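Local coordinates for protein porin (Rhodobacter blasticus, PDB 3PRN) that forms trimeric outer-membrane channels through which small hydrophilic solutes of up to about 0.6 kDa diffuse passively, at the interface of chains A and B. Coordinates in Å, arbitrary orientation; residue numbers count along the deposited sequence, not the author numbering. Chains: chain A/B, Porin.

Contact 1: the interface of chains A and B. Residues chain A 82, 131, 133, 153; chain B 26-27.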
# COMPACT_ATOMS: atom_id res chain seq x y z
N VAL A 82 -5.55 10.98 17.70
CA VAL A 82 -5.42 9.70 18.37
C VAL A 82 -4.68 8.69 17.49
O VAL A 82 -4.78 8.80 16.22
CB VAL A 82 -6.81 9.15 18.76
CG1 VAL A 82 -7.79 9.10 17.60
CG2 VAL A 82 -6.72 7.78 19.39
N ASN A 131 -0.19 3.58 21.26
CA ASN A 131 -1.31 4.49 21.06
C ASN A 131 -1.11 5.81 21.79
O ASN A 131 -0.76 5.84 22.97
CB ASN A 131 -2.62 3.82 21.50
CG ASN A 131 -3.81 4.61 21.02
OD1 ASN A 131 -4.15 4.49 19.84
ND2 ASN A 131 -4.43 5.41 21.89
N ILE A 133 -2.45 10.12 22.31
CA ILE A 133 -3.51 11.12 22.20
C ILE A 133 -2.77 12.47 22.14
O ILE A 133 -1.79 12.67 22.88
CB ILE A 133 -4.47 11.12 23.38
CG1 ILE A 133 -4.93 9.71 23.72
CG2 ILE A 133 -5.64 12.07 23.16
CD1 ILE A 133 -5.67 9.57 25.04
N GLN A 153 -0.86 0.01 25.08
CA GLN A 153 -2.14 0.31 25.68
C GLN A 153 -2.94 -0.87 26.16
O GLN A 153 -3.94 -0.66 26.87
CB GLN A 153 -3.00 1.17 24.70
CG GLN A 153 -3.65 0.29 23.60
CD GLN A 153 -4.86 1.01 22.99
OE1 GLN A 153 -5.49 1.85 23.64
NE2 GLN A 153 -5.19 0.67 21.75
N ILE B 26 -9.86 -0.21 26.19
CA ILE B 26 -8.79 0.30 25.32
C ILE B 26 -9.37 1.29 24.26
O ILE B 26 -10.58 1.37 24.12
CB ILE B 26 -8.07 -0.81 24.53
CG1 ILE B 26 -9.06 -1.51 23.60
CG2 ILE B 26 -7.34 -1.75 25.48
CD1 ILE B 26 -8.41 -2.50 22.66
N ILE B 27 -8.50 2.01 23.57
CA ILE B 27 -8.95 2.84 22.43
C ILE B 27 -8.87 2.00 21.18
O ILE B 27 -7.75 1.59 20.77
CB ILE B 27 -8.13 4.12 22.25
CG1 ILE B 27 -8.54 5.03 23.45
CG2 ILE B 27 -8.41 4.86 20.95
CD1 ILE B 27 -7.50 6.11 23.68
O HOH W 1 -6.40 2.95 18.62

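Contact 2: the interface of chains A and B. Residues chain A 39, 41, 47; chain B 262-265, 287-288.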
# COMPACT_ATOMS: atom_id res chain seq x y z
N THR A 39 -13.55 14.35 6.33
CA THR A 39 -14.99 14.48 6.29
C THR A 39 -15.28 15.85 6.95
O THR A 39 -15.02 16.01 8.15
CB THR A 39 -15.65 13.36 7.14
OG1 THR A 39 -15.17 12.06 6.68
CG2 THR A 39 -17.17 13.38 6.99
N THR A 41 -18.04 18.86 8.05
CA THR A 41 -19.43 18.85 8.45
C THR A 41 -19.92 20.34 8.45
O THR A 41 -19.12 21.24 8.59
CB THR A 41 -19.71 18.29 9.84
OG1 THR A 41 -19.04 19.08 10.84
CG2 THR A 41 -19.18 16.83 9.95
N PHE A 47 -13.30 15.84 10.53
CA PHE A 47 -12.75 14.56 10.93
C PHE A 47 -11.73 14.15 9.85
O PHE A 47 -11.96 14.39 8.67
CB PHE A 47 -13.76 13.43 11.09
CG PHE A 47 -14.76 13.73 12.18
CD1 PHE A 47 -15.83 14.56 11.92
CD2 PHE A 47 -14.59 13.18 13.45
CE1 PHE A 47 -16.75 14.84 12.95
CE2 PHE A 47 -15.51 13.43 14.45
CZ PHE A 47 -16.59 14.28 14.19
N ALA B 262 -23.85 14.24 11.32
CA ALA B 262 -23.85 14.97 10.04
C ALA B 262 -23.84 13.92 8.96
O ALA B 262 -23.73 12.72 9.31
CB ALA B 262 -22.66 15.93 9.94
N GLU B 263 -23.99 14.29 7.71
CA GLU B 263 -23.95 13.29 6.65
C GLU B 263 -22.57 12.58 6.77
O GLU B 263 -21.54 13.30 6.89
CB GLU B 263 -24.08 14.00 5.30
CG GLU B 263 -24.14 13.01 4.16
CD GLU B 263 -24.18 13.63 2.77
OE1 GLU B 263 -24.66 14.80 2.59
OE2 GLU B 263 -23.73 12.91 1.81
N GLY B 264 -22.51 11.28 6.73
CA GLY B 264 -21.22 10.61 6.83
C GLY B 264 -20.53 10.60 8.21
O GLY B 264 -19.42 10.07 8.36
N VAL B 265 -21.13 11.19 9.24
CA VAL B 265 -20.51 11.11 10.58
C VAL B 265 -21.51 10.51 11.59
O VAL B 265 -22.60 11.08 11.81
CB VAL B 265 -20.04 12.46 11.12
CG1 VAL B 265 -19.41 12.33 12.52
CG2 VAL B 265 -18.97 13.11 10.25
N PHE B 287 -16.54 8.05 10.58
CA PHE B 287 -16.69 9.07 9.58
C PHE B 287 -16.28 8.47 8.21
O PHE B 287 -15.27 7.80 8.09
CB PHE B 287 -15.92 10.33 9.92
CG PHE B 287 -14.46 10.12 10.28
CD1 PHE B 287 -14.08 9.70 11.53
CD2 PHE B 287 -13.49 10.33 9.30
CE1 PHE B 287 -12.72 9.58 11.88
CE2 PHE B 287 -12.14 10.18 9.63
CZ PHE B 287 -11.77 9.82 10.91
N ASP B 288 -17.11 8.70 7.20
CA ASP B 288 -16.94 8.15 5.89
C ASP B 288 -16.32 9.21 4.97
O ASP B 288 -16.66 10.39 5.15
CB ASP B 288 -18.31 7.72 5.31
CG ASP B 288 -18.70 6.40 5.96
OD1 ASP B 288 -19.23 6.40 7.14
OD2 ASP B 288 -18.45 5.29 5.36

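Contact 3: the interface of chains A and B. Residues chain A 47, 71, 73, 82; chain B 10, 285.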
# COMPACT_ATOMS: atom_id res chain seq x y z
N PHE A 47 -13.30 15.84 10.53
CA PHE A 47 -12.75 14.56 10.93
C PHE A 47 -11.73 14.15 9.85
O PHE A 47 -11.96 14.39 8.67
CB PHE A 47 -13.76 13.43 11.09
CG PHE A 47 -14.76 13.73 12.18
CD1 PHE A 47 -15.83 14.56 11.92
CD2 PHE A 47 -14.59 13.18 13.45
CE1 PHE A 47 -16.75 14.84 12.95
CE2 PHE A 47 -15.51 13.43 14.45
CZ PHE A 47 -16.59 14.28 14.19
N PHE A 71 -5.78 9.54 13.48
CA PHE A 71 -7.11 10.07 13.36
C PHE A 71 -7.18 11.43 14.08
O PHE A 71 -6.55 11.60 15.12
CB PHE A 71 -8.21 9.19 13.99
CG PHE A 71 -8.10 7.75 13.56
CD1 PHE A 71 -7.24 6.89 14.22
CD2 PHE A 71 -8.82 7.28 12.46
CE1 PHE A 71 -7.07 5.55 13.81
CE2 PHE A 71 -8.70 5.92 12.09
CZ PHE A 71 -7.82 5.07 12.76
N THR A 73 -9.82 15.15 15.02
CA THR A 73 -11.06 15.90 14.97
C THR A 73 -10.65 17.36 15.27
O THR A 73 -9.86 17.53 16.24
CB THR A 73 -12.13 15.47 15.97
OG1 THR A 73 -11.74 15.90 17.29
CG2 THR A 73 -12.26 13.96 16.01
N VAL A 82 -5.55 10.98 17.70
CA VAL A 82 -5.42 9.70 18.37
C VAL A 82 -4.68 8.69 17.49
O VAL A 82 -4.78 8.80 16.22
CB VAL A 82 -6.81 9.15 18.76
CG1 VAL A 82 -7.79 9.10 17.60
CG2 VAL A 82 -6.72 7.78 19.39
N PHE B 10 -12.99 5.58 15.62
CA PHE B 10 -12.18 5.42 16.85
C PHE B 10 -13.10 5.59 18.06
O PHE B 10 -14.13 6.27 17.92
CB PHE B 10 -11.00 6.41 16.84
CG PHE B 10 -11.36 7.86 16.85
CD1 PHE B 10 -11.72 8.49 18.02
CD2 PHE B 10 -11.35 8.63 15.69
CE1 PHE B 10 -12.08 9.83 18.06
CE2 PHE B 10 -11.67 9.98 15.74
CZ PHE B 10 -12.04 10.58 16.90
N VAL B 285 -16.97 7.04 17.24
CA VAL B 285 -17.38 7.72 16.00
C VAL B 285 -16.83 7.04 14.77
O VAL B 285 -15.71 6.53 14.78
CB VAL B 285 -16.79 9.13 15.87
CG1 VAL B 285 -17.81 10.18 15.44
CG2 VAL B 285 -16.14 9.65 17.14

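Contact 1: the interface of chains A and B
The side-chain amide of A:Gln153 and a bridging water converge on the backbone carbonyl oxygen of B:Ile27: the amide donates a hydrogen bond from NE2 to O at 2.9 Å, and the water sits 2.9 Å from the same O. The water passes the link on to the amide oxygen OD1 of A:Asn131, 3.0 Å away. The A:Gln153 amide also turns its oxygen to the same residue, OE1 accepting the backbone N of B:Ile27 at 3.0 Å. One flat carboxamide thus meets both the N-H and the C=O of one residue at the start of strand 25-39, much as a neighbouring strand would, and glutamine, with donor and acceptor side by side, suits that place. Both bonds are nearly straight, and the carbonyl of B:Ile27 lies close to the amide plane of A:Gln153; together they fix the rotation of the amide. The side chain runs extended beyond CG, which carries its amide from the loop to the edge of the partner barrel. B:Ile26 CB rests against the amide, nearest to OE1 at 3.8 Å.

The side chain of B:Ile27 supplies most of the apolar packing of this patch. With CG1 anti to the carbonyl carbon (chi1 -71°), its two branches part: CD1 lies against the amide nitrogen ND2 of A:Asn131 and, more loosely, A:Ile133 CD1, while CG2 meets A:Val82 CG2 at 3.7 Å.

Contact 2: the interface of chains A and B
The end of strand 25-39 and the start of strand 46-56 in chain A pack here against the last strand of the partner beta-barrel, 279-288, and the turn between strands 252-262 and 265-273, as part of the trimer interface. The hydroxyl OG1 of A:Thr39 donates a hydrogen bond of 2.7 Å to the backbone O of B:Asp288, coming from well above the carbonyl plane. Threonine suits the spot because its other branch is apolar: with OG1 beside the backbone N (chi1 -55°), CG2 is left to pack on B:Val265 CG2.

A:Phe47 lays its CB over one face of the B:Phe287 ring, 3.4 Å above the plane and displaced toward the rim, a CH-pi contact. Its own ring extends past that face, and CE1 meets B:Val265 CG1 at 3.7 Å. With a leucine in place of B:Phe287 the flat face is gone, and A:Phe47 CB would probably be left over a gap, its ring freer to shift.

B:Val265 is shared between neighbours, its beta-branch sending CG1 to the phenylalanine and CG2 to both threonines. At the border, the small methyl CB of B:Ala262 lets A:Thr41 come close, its CG2 lying 3.6 Å from that CB.

Contact 3: the interface of chains A and B
The ring of B:Phe10, on strand 2-15, wedges between side chains from two strands of chain A, 70-75 and 78-83, and makes the tight part of this contact. Its CZ meets the methyl CG2 of A:Thr73 at 3.5 Å, the methyl lying at the ring edge and in its plane. A:Phe71 CB comes in above the rim at CD2, on the side where A:Val82 lies, at 3.6 Å; the two phenylalanine side chains slide past each other in opposite directions, and the methylene CB of A:Phe71 makes the nearest approach, with the ring atom CG a little farther off. One face of the B:Phe10 ring receives A:Val82 CG1, 3.8 Å above the plane and toward the rim, a CH-pi contact. B:Val285 CG2, from the ring's own chain, lies over the opposite face, so the ring is held between two valine methyls.

A large flat side chain suits this place because it offers two faces and an edge to different neighbours at once. In A:Thr73 the hydroxyl lies between the backbone N and the carbonyl carbon (chi1 73°), which leaves CG2 to carry the contact, and threonine serves here through its apolar branch.

Packing across the interface is looser at B:Val285. This residue hides 15 Å² against the partner, compared with 56 Å² for B:Phe10. Its side chain crosses that of A:Phe47 at about a right angle, and their nearest approach, from B:Val285 CG1 to the ring atom CE2 of A:Phe47, is 4.1 Å.

The contacts lie in a row along the interface between two subunits of the homotrimer. Contact 3 lies midway: the centres of its C-alpha atoms are about 11 Å from those of contact 1 and of contact 2, which are themselves about 21 Å apart. A:Val82 joins contacts 1 and 3, and A:Phe47 joins contacts 2 and 3. Strand 25-39 serves both ends, presenting its start from chain B in contact 1 and its end from chain A in contact 2. The contacts described for contact 3 are apolar, while contacts 1 and 2 add hydrogen bonds, an arrangement that probably suits barrels associating side by side in the outer membrane.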